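Local coordinates for protein 6-phospho-alpha-glucosidase (PDB 6VC6) that probably hydrolyses 6-phospho-alpha-glucosides with the help of bound NAD and a manganese ion, as in family 4 glycoside hydrolases, at residues N333-F338 and V360-I365; I339-N344 and D354-L359; E345-N350 and P368-V373. One frame throughout, in Å; residues are numbered along the deposited sequence.

Interaction 1: residues N333-F338 and V360-I365; sequences NKNTRF and VCELGI
Phe338 and Cys361 make the most regular backbone pairing between these antiparallel strands: Phe338 N reaches Cys361 O at 2.9 Å, and Cys361 N reaches Phe338 O at 2.7 Å. Towards Asn335 the pairing slackens, and the bond from Asn335 N to Leu363 O is weak. Asn333 then takes over with its side chain. With CG anti to the backbone N (chi1 -162°), its OD1 accepts from Ile365 N at 3.0 Å. Gly364 CA lies 3.3 Å from Asn333 OD1, where a beta carbon would run into the side-chain oxygens of both Asn333 and Asn335.

On the face of Arg337 and Glu362 the polar contact is between Glu362 and Asn335. The chain of Glu362 runs extended beside the Asn335 backbone, with CG 3.2 Å from Asn335 O, and its carboxylate is turned 36° from the Asn335 amide. A water joins the two, donating to Glu362 OE1 at 2.6 Å and weakly to Asn335 OD1. With an alanine in place of Glu362, the water would probably lose its stronger acceptor and Asn335 the chain that packs along it.

Apolar contact falls on the other face, where Leu363 CD1 approaches Phe338 CD2 obliquely at 3.7 Å. Helix 318-331 packs against both side chains.

Asn333 is also the C-prime residue of the Schellman motif ending that helix, through Lys334 N to Ala329 O and Asn333 N to Ile330 O. The whole is a helix stop followed, after a short turn, by the first strand of an antiparallel beta hairpin.

Interaction 2: residues I339-N344 and D354-L359; sequences IVIVKN and DAMVEL
An antiparallel beta hairpin, within the large mixed sheet whose parallel strands are consistent with the Rossmann-type fold of family 4 enzymes, brings Ile339-Asn344 against Asp354-Leu359. Two hydrogen-bonded pairs hold it. Val342 N to Val357 O measures 2.7 Å and its return bond, Val357 N to Val342 O, 2.8 Å; Val340 and Leu359 exchange a similar pair. Past the last of these, Asn344 N still reaches Ala355 O at 2.8 Å.

On the face of Ile341 and Glu358, the CG2 methyl of Ile339 meets Glu358 CG at 3.7 Å, the two side chains crossing at about a right angle. Glu358 CG lies anti to its own backbone N (chi1 -162°), and the extended chain carries the carboxylate past Ile341 CG1. A water donates to Glu358 OE2 at 2.9 Å and to Ile339 O, tying the acid to the neighbouring strand, while OE1 and Tyr195 OH share a hydrogen bond. The side chain is buried, about 6 Å from the manganese.

Farther along the same face Met356, present as selenomethionine, bends at chi2 and chi3 so that its end folds back over the opposite backbone: SE sits 3.7 Å from Lys343 CA, and CE is as close to Lys343 N. On the other face Val357 CG2 nestles against Val342 O at 3.5 Å, with the CA and CB of Asn344 just beyond.

Strand 339-343 is flanked by strand 166-169 through the Ile341-Asn168 backbone bonding. Helix 149-159 packs on Ile341 and Met356. Strand 367-370 lies beyond strand 356-364 in the sheet; its Pro368 touches Val340 and Val342, and Arg370 touches Val342.

Interaction 3: residues E345-N350 and P368-V373; sequences EGAIAN and PRRMAV
Ala347 O accepts the backbone N-H of Val373 at 2.9 Å, a bond that is almost straight at 168° and lies in the carbonyl plane. It pins the loop that follows strand 336-343 to the chain just beyond edge strand 367-370, and it brings Val373 CB to 3.7 Å from the same oxygen.

The second anchor is Arg370. Its CG sits between the backbone N and the carbonyl carbon (chi1 71°), and from there the chain runs extended to NE, alongside Ala347. The methyl CB of Ala347 lies at the edge of the guanidinium, 3.6 Å from Arg370 NE and 3.8 Å from Arg370 CD. Beyond it, Arg370 NH2 donates to Glu345 O at 3.0 Å. That oxygen is in the guanidinium plane, but the donor stands 47° above the carbonyl plane and so misses the lone pairs. NE is held by Asn344 O, so two successive backbone carbonyls fix the rotation of the guanidinium.

The carboxylate of Glu345 contributes little to this grip: OE1 stays 4.9 Å from Arg370 NH2, and Lys343 offers it a weak, long ion pair. Its aliphatic CB does touch, 3.6 Å from Arg370 NH2. Gly346 follows with a positive phi, and any beta carbon there would be jammed against Glu345 O, the oxygen Arg370 uses.

Ala347 and Val373 both also touch Leu359 of strand 356-364, the middle strand. Three successive strands, 336-343, 356-364 and 367-370, form a beta meander, and here the long connection between its first two strands folds back on the chain that leaves the third strand, at the protein surface.

Overall arrangement
All three contacts belong to one antiparallel meander at the edge of the nine-stranded sheet. Interactions 1 and 2 are consecutive halves of a single hairpin, their centres 14 Å apart, joined where Cys361 SG packs on Val340 CG2 at 3.8 Å. Interaction 3 adds the third strand and the hairpin's own loop; it lies 8 Å from interaction 2, centre to centre, and meets it through Arg370 NE to Asn344 O at 2.7 Å. Interaction 2 reaches towards the active site, the Glu358 side chain about 6 Å from the manganese and that of Ile341 about 7 Å from NAD. In interaction 1 the Phe338 side chain stays about 12 Å from NAD.

Interaction 1: residues N333-F338 and V360-I365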
loop_
_atom_site.group_PDB
_atom_site.type_symbol
_atom_site.label_atom_id
_atom_site.label_comp_id
_atom_site.label_asym_id
_atom_site.label_seq_id
_atom_site.Cartn_x
_atom_site.Cartn_y
_atom_site.Cartn_z
ATOM N N ASN A 333 -18.963 10.890 -7.674
ATOM C CA ASN A 333 -19.640 9.744 -8.283
ATOM C C ASN A 333 -19.222 9.569 -9.742
ATOM O O ASN A 333 -20.050 9.417 -10.642
ATOM C CB ASN A 333 -21.160 9.881 -8.157
ATOM C CG ASN A 333 -21.884 8.565 -8.364
ATOM O OD1 ASN A 333 -21.481 7.531 -7.832
ATOM N ND2 ASN A 333 -22.960 8.599 -9.142
ATOM N N LYS A 334 -17.908 9.593 -9.970
ATOM C CA LYS A 334 -17.394 9.538 -11.335
ATOM C C LYS A 334 -17.578 8.163 -11.960
ATOM O O LYS A 334 -17.702 8.056 -13.186
ATOM C CB LYS A 334 -15.917 9.928 -11.356
ATOM C CG LYS A 334 -15.649 11.386 -11.034
ATOM C CD LYS A 334 -14.166 11.699 -11.137
ATOM C CE LYS A 334 -13.886 13.165 -10.859
ATOM N NZ LYS A 334 -12.427 13.460 -10.892
ATOM N N ASN A 335 -17.599 7.108 -11.142
ATOM C CA ASN A 335 -17.630 5.727 -11.625
ATOM C C ASN A 335 -16.457 5.438 -12.559
ATOM O O ASN A 335 -16.582 4.664 -13.512
ATOM C CB ASN A 335 -18.963 5.400 -12.304
ATOM C CG ASN A 335 -20.117 5.350 -11.323
ATOM O OD1 ASN A 335 -19.994 4.796 -10.230
ATOM N ND2 ASN A 335 -21.246 5.938 -11.704
ATOM N N THR A 336 -15.316 6.066 -12.294
ATOM C CA THR A 336 -14.096 5.803 -13.040
ATOM C C THR A 336 -13.445 4.516 -12.543
ATOM O O THR A 336 -13.762 4.002 -11.467
ATOM C CB THR A 336 -13.120 6.974 -12.913
ATOM O OG1 THR A 336 -13.193 7.519 -11.590
ATOM C CG2 THR A 336 -13.459 8.061 -13.922
ATOM N N ARG A 337 -12.516 3.997 -13.341
ATOM C CA ARG A 337 -11.927 2.691 -13.079
ATOM C C ARG A 337 -10.628 2.824 -12.293
ATOM O O ARG A 337 -9.726 3.571 -12.685
ATOM C CB ARG A 337 -11.677 1.942 -14.388
ATOM C CG ARG A 337 -12.937 1.363 -15.014
ATOM C CD ARG A 337 -12.621 0.618 -16.299
ATOM N NE ARG A 337 -12.108 1.510 -17.334
ATOM C CZ ARG A 337 -12.874 2.209 -18.166
ATOM N NH1 ARG A 337 -12.320 2.997 -19.076
ATOM N NH2 ARG A 337 -14.195 2.119 -18.088
ATOM N N PHE A 338 -10.545 2.094 -11.182
ATOM C CA PHE A 338 -9.328 1.964 -10.398
ATOM C C PHE A 338 -9.106 0.495 -10.069
ATOM O O PHE A 338 -10.031 -0.321 -10.122
ATOM C CB PHE A 338 -9.387 2.770 -9.091
ATOM C CG PHE A 338 -9.409 4.258 -9.288
ATOM C CD1 PHE A 338 -8.237 4.959 -9.512
ATOM C CD2 PHE A 338 -10.602 4.957 -9.228
ATOM C CE1 PHE A 338 -8.254 6.331 -9.684
ATOM C CE2 PHE A 338 -10.628 6.328 -9.400
ATOM C CZ PHE A 338 -9.453 7.017 -9.628
ATOM N N VAL A 360 -9.988 -4.517 -10.892
ATOM C CA VAL A 360 -10.470 -3.278 -11.489
ATOM C C VAL A 360 -11.912 -3.047 -11.061
ATOM O O VAL A 360 -12.743 -3.964 -11.103
ATOM C CB VAL A 360 -10.349 -3.335 -13.019
ATOM C CG1 VAL A 360 -10.918 -2.071 -13.651
ATOM C CG2 VAL A 360 -8.901 -3.541 -13.435
ATOM N N CYS A 361 -12.220 -1.820 -10.640
ATOM C CA CYS A 361 -13.555 -1.480 -10.173
ATOM C C CYS A 361 -13.926 -0.077 -10.627
ATOM O O CYS A 361 -13.061 0.786 -10.796
ATOM C CB CYS A 361 -13.660 -1.546 -8.640
ATOM S SG CYS A 361 -13.045 -3.063 -7.876
ATOM N N GLU A 362 -15.224 0.142 -10.822
ATOM C CA GLU A 362 -15.756 1.493 -10.917
ATOM C C GLU A 362 -15.939 2.051 -9.513
ATOM O O GLU A 362 -16.306 1.324 -8.587
ATOM C CB GLU A 362 -17.090 1.509 -11.664
ATOM C CG GLU A 362 -16.979 1.514 -13.182
ATOM C CD GLU A 362 -18.333 1.657 -13.854
ATOM O OE1 GLU A 362 -19.309 2.005 -13.155
ATOM O OE2 GLU A 362 -18.432 1.414 -15.075
ATOM N N LEU A 363 -15.682 3.348 -9.352
ATOM C CA LEU A 363 -15.666 3.972 -8.033
ATOM C C LEU A 363 -16.596 5.174 -8.016
ATOM O O LEU A 363 -16.376 6.142 -8.750
ATOM C CB LEU A 363 -14.245 4.388 -7.643
ATOM C CG LEU A 363 -13.680 3.687 -6.406
ATOM C CD1 LEU A 363 -12.311 4.241 -6.055
ATOM C CD2 LEU A 363 -14.637 3.821 -5.232
ATOM N N GLY A 364 -17.621 5.114 -7.169
ATOM C CA GLY A 364 -18.540 6.221 -6.997
ATOM C C GLY A 364 -18.837 6.503 -5.538
ATOM O O GLY A 364 -18.076 6.092 -4.657
ATOM N N ILE A 365 -19.946 7.198 -5.270
ATOM C CA ILE A 365 -20.305 7.531 -3.893
ATOM C C ILE A 365 -20.634 6.275 -3.096
ATOM O O ILE A 365 -20.499 6.258 -1.866
ATOM C CB ILE A 365 -21.477 8.535 -3.873
ATOM C CG1 ILE A 365 -21.462 9.359 -2.581
ATOM C CG2 ILE A 365 -22.813 7.823 -4.031
ATOM C CD1 ILE A 365 -20.537 10.550 -2.624
HETATM O O HOH W 1 -21.059 2.186 -11.201
#

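Interaction 2: residues I339-N344 and D354-L359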
loop_
_atom_site.group_PDB
_atom_site.type_symbol
_atom_site.label_atom_id
_atom_site.label_comp_id
_atom_site.label_asym_id
_atom_site.label_seq_id
_atom_site.Cartn_x
_atom_site.Cartn_y
_atom_site.Cartn_z
ATOM N N ILE A 339 -7.868 0.165 -9.722
ATOM C CA ILE A 339 -7.520 -1.159 -9.219
ATOM C C ILE A 339 -7.404 -1.046 -7.705
ATOM O O ILE A 339 -6.427 -0.496 -7.187
ATOM C CB ILE A 339 -6.223 -1.686 -9.848
ATOM C CG1 ILE A 339 -6.409 -1.884 -11.354
ATOM C CG2 ILE A 339 -5.808 -2.992 -9.188
ATOM C CD1 ILE A 339 -5.204 -2.474 -12.050
ATOM N N VAL A 340 -8.408 -1.556 -6.991
ATOM C CA VAL A 340 -8.490 -1.429 -5.543
ATOM C C VAL A 340 -8.735 -2.805 -4.935
ATOM O O VAL A 340 -8.936 -3.797 -5.636
ATOM C CB VAL A 340 -9.589 -0.440 -5.103
ATOM C CG1 VAL A 340 -9.328 0.941 -5.688
ATOM C CG2 VAL A 340 -10.960 -0.951 -5.519
ATOM N N ILE A 341 -8.721 -2.847 -3.604
ATOM C CA ILE A 341 -8.875 -4.080 -2.841
ATOM C C ILE A 341 -10.326 -4.200 -2.396
ATOM O O ILE A 341 -10.865 -3.284 -1.761
ATOM C CB ILE A 341 -7.921 -4.108 -1.636
ATOM C CG1 ILE A 341 -6.468 -4.083 -2.113
ATOM C CG2 ILE A 341 -8.186 -5.329 -0.771
ATOM C CD1 ILE A 341 -5.466 -3.832 -1.011
ATOM N N VAL A 342 -10.960 -5.328 -2.725
ATOM C CA VAL A 342 -12.375 -5.541 -2.449
ATOM C C VAL A 342 -12.603 -6.984 -2.017
ATOM O O VAL A 342 -11.792 -7.875 -2.279
ATOM C CB VAL A 342 -13.266 -5.223 -3.671
ATOM C CG1 VAL A 342 -13.276 -3.733 -3.955
ATOM C CG2 VAL A 342 -12.790 -6.000 -4.890
ATOM N N LYS A 343 -13.734 -7.204 -1.352
ATOM C CA LYS A 343 -14.165 -8.556 -1.030
ATOM C C LYS A 343 -14.557 -9.294 -2.304
ATOM O O LYS A 343 -15.247 -8.748 -3.170
ATOM C CB LYS A 343 -15.339 -8.522 -0.050
ATOM C CG LYS A 343 -15.794 -9.889 0.434
ATOM C CD LYS A 343 -16.643 -9.776 1.692
ATOM C CE LYS A 343 -18.123 -9.710 1.357
ATOM N NZ LYS A 343 -18.836 -8.688 2.175
ATOM N N ASN A 344 -14.110 -10.544 -2.417
ATOM C CA ASN A 344 -14.264 -11.311 -3.648
ATOM C C ASN A 344 -15.728 -11.624 -3.944
ATOM O O ASN A 344 -16.336 -10.995 -4.816
ATOM C CB ASN A 344 -13.449 -12.603 -3.567
ATOM C CG ASN A 344 -13.513 -13.414 -4.844
ATOM O OD1 ASN A 344 -13.602 -12.863 -5.940
ATOM N ND2 ASN A 344 -13.461 -14.735 -4.709
ATOM N N ASP A 354 -14.936 -14.938 0.980
ATOM C CA ASP A 354 -14.479 -13.951 1.949
ATOM C C ASP A 354 -13.010 -13.570 1.773
ATOM O O ASP A 354 -12.376 -13.127 2.738
ATOM C CB ASP A 354 -14.725 -14.455 3.375
ATOM C CG ASP A 354 -14.012 -15.764 3.670
ATOM O OD1 ASP A 354 -13.298 -16.282 2.787
ATOM O OD2 ASP A 354 -14.170 -16.279 4.798
ATOM N N ALA A 355 -12.459 -13.724 0.574
ATOM C CA ALA A 355 -11.090 -13.312 0.305
ATOM C C ALA A 355 -11.058 -11.855 -0.133
ATOM O O ALA A 355 -11.873 -11.422 -0.952
ATOM C CB ALA A 355 -10.455 -14.194 -0.771
HETATM N N MSE A 356 -10.122 -11.098 0.428
HETATM C CA MSE A 356 -9.892 -9.730 -0.018
HETATM C C MSE A 356 -8.942 -9.753 -1.210
HETATM O O MSE A 356 -7.774 -10.118 -1.076
HETATM C CB MSE A 356 -9.326 -8.868 1.115
HETATM C CG MSE A 356 -10.219 -8.778 2.347
HETATM SE SE MSE A 356 -12.041 -8.168 1.967
HETATM C CE MSE A 356 -11.674 -6.300 1.561
ATOM N N VAL A 357 -9.451 -9.374 -2.380
ATOM C CA VAL A 357 -8.710 -9.472 -3.628
ATOM C C VAL A 357 -8.563 -8.080 -4.236
ATOM O O VAL A 357 -9.187 -7.114 -3.799
ATOM C CB VAL A 357 -9.378 -10.437 -4.625
ATOM C CG1 VAL A 357 -9.386 -11.852 -4.067
ATOM C CG2 VAL A 357 -10.792 -9.978 -4.939
ATOM N N GLU A 358 -7.722 -7.997 -5.266
ATOM C CA GLU A 358 -7.389 -6.747 -5.937
ATOM C C GLU A 358 -7.861 -6.828 -7.382
ATOM O O GLU A 358 -7.407 -7.697 -8.135
ATOM C CB GLU A 358 -5.882 -6.486 -5.874
ATOM C CG GLU A 358 -5.471 -5.056 -6.154
ATOM C CD GLU A 358 -4.011 -4.802 -5.830
ATOM O OE1 GLU A 358 -3.145 -5.506 -6.390
ATOM O OE2 GLU A 358 -3.731 -3.902 -5.011
ATOM N N LEU A 359 -8.768 -5.930 -7.768
ATOM C CA LEU A 359 -9.395 -5.998 -9.082
ATOM C C LEU A 359 -9.694 -4.596 -9.592
ATOM O O LEU A 359 -9.674 -3.616 -8.843
ATOM C CB LEU A 359 -10.690 -6.816 -9.044
ATOM C CG LEU A 359 -10.630 -8.262 -8.555
ATOM C CD1 LEU A 359 -12.016 -8.720 -8.166
ATOM C CD2 LEU A 359 -10.039 -9.167 -9.621
HETATM O O HOH W 2 -5.226 -1.454 -5.008
#

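Interaction 3: residues E345-N350 and P368-V373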
loop_
_atom_site.group_PDB
_atom_site.type_symbol
_atom_site.label_atom_id
_atom_site.label_comp_id
_atom_site.label_asym_id
_atom_site.label_seq_id
_atom_site.Cartn_x
_atom_site.Cartn_y
_atom_site.Cartn_z
ATOM N N GLU A 345 -16.285 -12.599 -3.226
ATOM C CA GLU A 345 -17.677 -13.030 -3.368
ATOM C C GLU A 345 -18.057 -13.242 -4.836
ATOM O O GLU A 345 -19.012 -12.662 -5.355
ATOM C CB GLU A 345 -18.633 -12.042 -2.694
ATOM C CG GLU A 345 -19.897 -12.698 -2.147
ATOM C CD GLU A 345 -20.826 -11.717 -1.459
ATOM O OE1 GLU A 345 -20.328 -10.829 -0.738
ATOM O OE2 GLU A 345 -22.057 -11.839 -1.636
ATOM N N GLY A 346 -17.280 -14.093 -5.504
ATOM C CA GLY A 346 -17.569 -14.517 -6.855
ATOM C C GLY A 346 -16.802 -13.783 -7.937
ATOM O O GLY A 346 -16.750 -14.272 -9.072
ATOM N N ALA A 347 -16.214 -12.627 -7.621
ATOM C CA ALA A 347 -15.469 -11.877 -8.630
ATOM C C ALA A 347 -14.307 -12.697 -9.177
ATOM O O ALA A 347 -14.035 -12.676 -10.383
ATOM C CB ALA A 347 -14.981 -10.556 -8.042
ATOM N N ILE A 348 -13.608 -13.417 -8.307
ATOM C CA ILE A 348 -12.720 -14.500 -8.710
ATOM C C ILE A 348 -13.467 -15.793 -8.409
ATOM O O ILE A 348 -13.640 -16.164 -7.244
ATOM C CB ILE A 348 -11.367 -14.435 -7.989
ATOM C CG1 ILE A 348 -10.701 -13.079 -8.236
ATOM C CG2 ILE A 348 -10.461 -15.564 -8.457
ATOM C CD1 ILE A 348 -9.286 -12.980 -7.700
ATOM N N ALA A 349 -13.913 -16.478 -9.464
ATOM C CA ALA A 349 -14.972 -17.471 -9.314
ATOM C C ALA A 349 -14.517 -18.712 -8.552
ATOM O O ALA A 349 -15.322 -19.315 -7.832
ATOM C CB ALA A 349 -15.519 -17.862 -10.687
ATOM N N ASN A 350 -13.255 -19.119 -8.691
ATOM C CA ASN A 350 -12.775 -20.338 -8.053
ATOM C C ASN A 350 -11.971 -20.065 -6.784
ATOM O O ASN A 350 -11.169 -20.910 -6.373
ATOM C CB ASN A 350 -11.953 -21.170 -9.038
ATOM C CG ASN A 350 -10.905 -20.354 -9.766
ATOM O OD1 ASN A 350 -10.886 -19.127 -9.682
ATOM N ND2 ASN A 350 -10.028 -21.036 -10.494
ATOM N N PRO A 368 -16.656 0.845 -4.317
ATOM C CA PRO A 368 -16.178 0.162 -5.523
ATOM C C PRO A 368 -17.204 -0.824 -6.059
ATOM O O PRO A 368 -17.911 -1.494 -5.301
ATOM C CB PRO A 368 -14.910 -0.554 -5.045
ATOM C CG PRO A 368 -15.117 -0.735 -3.577
ATOM C CD PRO A 368 -15.895 0.459 -3.117
ATOM N N ARG A 369 -17.280 -0.900 -7.384
ATOM C CA ARG A 369 -18.147 -1.836 -8.093
ATOM C C ARG A 369 -17.234 -2.764 -8.888
ATOM O O ARG A 369 -16.804 -2.426 -9.995
ATOM C CB ARG A 369 -19.129 -1.092 -8.995
ATOM C CG ARG A 369 -20.534 -1.672 -9.035
ATOM C CD ARG A 369 -21.493 -0.696 -9.704
ATOM N NE ARG A 369 -22.603 -1.366 -10.374
ATOM C CZ ARG A 369 -23.359 -0.800 -11.310
ATOM N NH1 ARG A 369 -24.350 -1.481 -11.868
ATOM N NH2 ARG A 369 -23.122 0.447 -11.693
ATOM N N ARG A 370 -16.932 -3.928 -8.321
ATOM C CA ARG A 370 -15.945 -4.822 -8.907
ATOM C C ARG A 370 -16.498 -5.521 -10.143
ATOM O O ARG A 370 -17.703 -5.761 -10.268
ATOM C CB ARG A 370 -15.483 -5.860 -7.883
ATOM C CG ARG A 370 -16.528 -6.908 -7.542
ATOM C CD ARG A 370 -16.256 -7.548 -6.191
ATOM N NE ARG A 370 -17.142 -8.681 -5.935
ATOM C CZ ARG A 370 -18.410 -8.569 -5.552
ATOM N NH1 ARG A 370 -18.951 -7.371 -5.376
ATOM N NH2 ARG A 370 -19.140 -9.657 -5.345
HETATM N N MSE A 371 -15.595 -5.850 -11.060
HETATM C CA MSE A 371 -15.951 -6.551 -12.286
HETATM C C MSE A 371 -15.492 -7.998 -12.247
HETATM O O MSE A 371 -14.388 -8.300 -11.795
HETATM C CB MSE A 371 -15.353 -5.843 -13.491
HETATM C CG MSE A 371 -16.296 -4.833 -14.082
HETATM SE SE MSE A 371 -15.589 -3.991 -15.668
HETATM C CE MSE A 371 -15.063 -2.328 -14.823
ATOM N N ALA A 372 -16.352 -8.896 -12.715
ATOM C CA ALA A 372 -16.057 -10.319 -12.656
ATOM C C ALA A 372 -14.883 -10.667 -13.563
ATOM O O ALA A 372 -14.770 -10.169 -14.686
ATOM C CB ALA A 372 -17.286 -11.133 -13.051
ATOM N N VAL A 373 -14.003 -11.524 -13.056
ATOM C CA VAL A 373 -12.879 -12.030 -13.830
ATOM C C VAL A 373 -13.072 -13.490 -14.228
ATOM O O VAL A 373 -12.522 -13.913 -15.258
ATOM C CB VAL A 373 -11.555 -11.841 -13.056
ATOM C CG1 VAL A 373 -10.380 -12.508 -13.761
ATOM C CG2 VAL A 373 -11.277 -10.359 -12.858
#